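Local coordinates for protein lipopolysaccharide core heptose(I) kinase RfaP (Pseudomonas aeruginosa, PDB 6DFL) that phosphorylates the first heptose of the lipopolysaccharide inner core using ATP and also autophosphorylates as a protein-tyrosine kinase, at residues M154-N160 with A197-R203. Residues are numbered along the deposited sequence; the frame is centred on the assembly and turned at random.
Sequences MHRAGVN and ATPKRWR
Ala197 passes close to Gly158, CA to CA 4.3 Å, bringing the chain ahead of helix 200-212 against the Schellman motif that ends helix 137-156. Gly158 takes the positive phi that glycine accepts readily; its N bonds back to His155 O, and Val159 N to Met154 O. Thr198 OG1 also reaches His155 O, at 2.7 Å, on a lone pair in the carbonyl plane, so two donors grip one helix-end oxygen. OG1 lies beside the threonine's backbone N (chi1 -45°), which turns the methyl to Asn160, Thr198 CG2 to Asn160 CB 3.6 Å; a branched residue thus serves a polar and an apolar neighbour. Pro199 suits the N-cap position, where its restricted phi and missing N-H cost nothing. One turn on, Asn160 ND2 lies 3.4 Å from Trp202 CE3, amide and indole planes 33° apart. ND2 also bonds weakly to Gln193 OE1, and the broad indole makes cation-pi contacts with Lys205 and Arg195. Arg203 runs past His155 in the opposite direction: its CA sits over one imidazole face as a CH-pi contact, 4.0 Å from the centroid, while its extended chain carries the guanidinium over His155 CB. Arg203 NE bonds to Thr198 O at 3.0 Å, helping fix the group's rotation. Both imidazole nitrogens are used, ND1 by Tyr231 OH and NE2 by Asp206 OD2, which fixes the ring. Helix 137-156 probably corresponds to the kinase-fold helix preceding the catalytic loop. The contact joins its end to the start of helix 200-212, beside paired strands 159-160 and 193-194, shortly before Asp163, the probable active-site aspartate; helix 76-87 packs against Met154 and Val159.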
loop_
_atom_site.group_PDB
_atom_site.type_symbol
_atom_site.label_atom_id
_atom_site.label_comp_id
_atom_site.label_asym_id
_atom_site.label_seq_id
_atom_site.Cartn_x
_atom_site.Cartn_y
_atom_site.Cartn_z
HETATM N N MSE A 154 -0.790 -9.149 2.727
HETATM C CA MSE A 154 0.466 -9.691 2.276
HETATM C C MSE A 154 1.284 -10.252 3.436
HETATM O O MSE A 154 1.780 -11.375 3.365
HETATM C CB MSE A 154 1.239 -8.592 1.581
HETATM C CG MSE A 154 2.140 -9.007 0.468
HETATM SE SE MSE A 154 2.930 -7.357 -0.241
HETATM C CE MSE A 154 4.194 -7.001 1.203
ATOM N N HIS A 155 1.438 -9.447 4.489
ATOM C CA HIS A 155 2.255 -9.863 5.619
ATOM C C HIS A 155 1.635 -11.041 6.337
ATOM O O HIS A 155 2.335 -12.006 6.658
ATOM C CB HIS A 155 2.454 -8.716 6.593
ATOM C CG HIS A 155 3.396 -7.678 6.100
ATOM N ND1 HIS A 155 3.538 -6.452 6.711
ATOM C CD2 HIS A 155 4.251 -7.684 5.051
ATOM C CE1 HIS A 155 4.438 -5.743 6.052
ATOM N NE2 HIS A 155 4.886 -6.470 5.047
ATOM N N ARG A 156 0.314 -10.980 6.608
ATOM C CA ARG A 156 -0.333 -12.096 7.291
ATOM C C ARG A 156 -0.288 -13.333 6.422
ATOM O O ARG A 156 -0.454 -14.445 6.928
ATOM C CB ARG A 156 -1.809 -11.805 7.670
ATOM C CG ARG A 156 -2.045 -10.631 8.633
ATOM C CD ARG A 156 -3.473 -10.009 8.488
ATOM N NE ARG A 156 -3.465 -8.541 8.624
ATOM C CZ ARG A 156 -4.034 -7.693 7.765
ATOM N NH1 ARG A 156 -4.679 -8.132 6.689
ATOM N NH2 ARG A 156 -3.961 -6.385 7.976
ATOM N N ALA A 157 -0.070 -13.185 5.120
ATOM C CA ALA A 157 -0.038 -14.405 4.337
ATOM C C ALA A 157 1.373 -14.952 4.219
ATOM O O ALA A 157 1.574 -15.956 3.534
ATOM C CB ALA A 157 -0.683 -14.187 2.966
ATOM N N GLY A 158 2.341 -14.359 4.917
ATOM C CA GLY A 158 3.709 -14.850 4.917
ATOM C C GLY A 158 4.646 -14.234 3.887
ATOM O O GLY A 158 5.777 -14.724 3.727
ATOM N N VAL A 159 4.229 -13.163 3.216
ATOM C CA VAL A 159 5.026 -12.513 2.182
ATOM C C VAL A 159 5.428 -11.135 2.673
ATOM O O VAL A 159 4.562 -10.326 3.022
ATOM C CB VAL A 159 4.250 -12.393 0.866
ATOM C CG1 VAL A 159 5.008 -11.486 -0.091
ATOM C CG2 VAL A 159 4.052 -13.744 0.258
ATOM N N ASN A 160 6.728 -10.858 2.690
ATOM C CA ASN A 160 7.209 -9.494 2.828
ATOM C C ASN A 160 7.791 -9.023 1.491
ATOM O O ASN A 160 8.481 -9.770 0.786
ATOM C CB ASN A 160 8.233 -9.348 3.965
ATOM C CG ASN A 160 9.494 -10.139 3.728
ATOM O OD1 ASN A 160 9.478 -11.358 3.840
ATOM N ND2 ASN A 160 10.611 -9.445 3.410
ATOM N N ALA A 197 5.102 -17.587 8.034
ATOM C CA ALA A 197 4.863 -16.382 8.817
ATOM C C ALA A 197 5.979 -15.387 8.553
ATOM O O ALA A 197 7.154 -15.748 8.609
ATOM C CB ALA A 197 4.799 -16.678 10.317
ATOM N N THR A 198 5.609 -14.142 8.332
ATOM C CA THR A 198 6.511 -13.027 8.088
ATOM C C THR A 198 7.115 -12.504 9.383
ATOM O O THR A 198 6.400 -11.910 10.200
ATOM C CB THR A 198 5.757 -11.905 7.384
ATOM O OG1 THR A 198 4.971 -12.483 6.329
ATOM C CG2 THR A 198 6.731 -10.881 6.837
ATOM N N PRO A 199 8.416 -12.685 9.593
ATOM C CA PRO A 199 9.045 -12.179 10.814
ATOM C C PRO A 199 8.795 -10.691 10.976
ATOM O O PRO A 199 8.651 -9.954 9.999
ATOM C CB PRO A 199 10.534 -12.468 10.596
ATOM C CG PRO A 199 10.561 -13.565 9.598
ATOM C CD PRO A 199 9.378 -13.355 8.702
ATOM N N LYS A 200 8.771 -10.245 12.233
ATOM C CA LYS A 200 8.397 -8.861 12.502
ATOM C C LYS A 200 9.427 -7.879 11.937
ATOM O O LYS A 200 9.062 -6.793 11.479
ATOM C CB LYS A 200 8.190 -8.652 14.007
ATOM C CG LYS A 200 7.454 -7.371 14.367
ATOM C CD LYS A 200 6.438 -7.613 15.482
ATOM C CE LYS A 200 5.632 -6.347 15.768
ATOM N NZ LYS A 200 4.425 -6.612 16.620
ATOM N N ARG A 201 10.714 -8.239 11.953
ATOM C CA ARG A 201 11.721 -7.358 11.364
ATOM C C ARG A 201 11.441 -7.125 9.887
ATOM O O ARG A 201 11.631 -6.017 9.366
ATOM C CB ARG A 201 13.127 -7.945 11.536
ATOM C CG ARG A 201 14.194 -7.281 10.632
ATOM C CD ARG A 201 15.571 -7.942 10.737
ATOM N NE ARG A 201 16.234 -7.591 11.991
ATOM C CZ ARG A 201 17.425 -8.048 12.369
ATOM N NH1 ARG A 201 18.099 -8.880 11.590
ATOM N NH2 ARG A 201 17.941 -7.672 13.531
ATOM N N TRP A 202 10.983 -8.160 9.194
ATOM C CA TRP A 202 10.723 -8.005 7.775
ATOM C C TRP A 202 9.436 -7.227 7.540
ATOM O O TRP A 202 9.397 -6.355 6.658
ATOM C CB TRP A 202 10.702 -9.378 7.099
ATOM C CG TRP A 202 12.067 -9.954 6.983
ATOM C CD1 TRP A 202 12.561 -11.039 7.644
ATOM C CD2 TRP A 202 13.140 -9.467 6.145
ATOM N NE1 TRP A 202 13.876 -11.259 7.273
ATOM C CE2 TRP A 202 14.248 -10.314 6.350
ATOM C CE3 TRP A 202 13.259 -8.409 5.235
ATOM C CZ2 TRP A 202 15.473 -10.131 5.672
ATOM C CZ3 TRP A 202 14.480 -8.221 4.565
ATOM C CH2 TRP A 202 15.567 -9.075 4.793
ATOM N N ARG A 203 8.385 -7.520 8.323
ATOM C CA ARG A 203 7.187 -6.680 8.335
ATOM C C ARG A 203 7.558 -5.205 8.440
ATOM O O ARG A 203 7.057 -4.360 7.687
ATOM C CB ARG A 203 6.261 -7.072 9.503
ATOM C CG ARG A 203 5.455 -8.391 9.328
ATOM C CD ARG A 203 4.580 -8.746 10.566
ATOM N NE ARG A 203 4.017 -10.101 10.479
ATOM C CZ ARG A 203 2.720 -10.383 10.325
ATOM N NH1 ARG A 203 2.308 -11.652 10.258
ATOM N NH2 ARG A 203 1.819 -9.403 10.274
#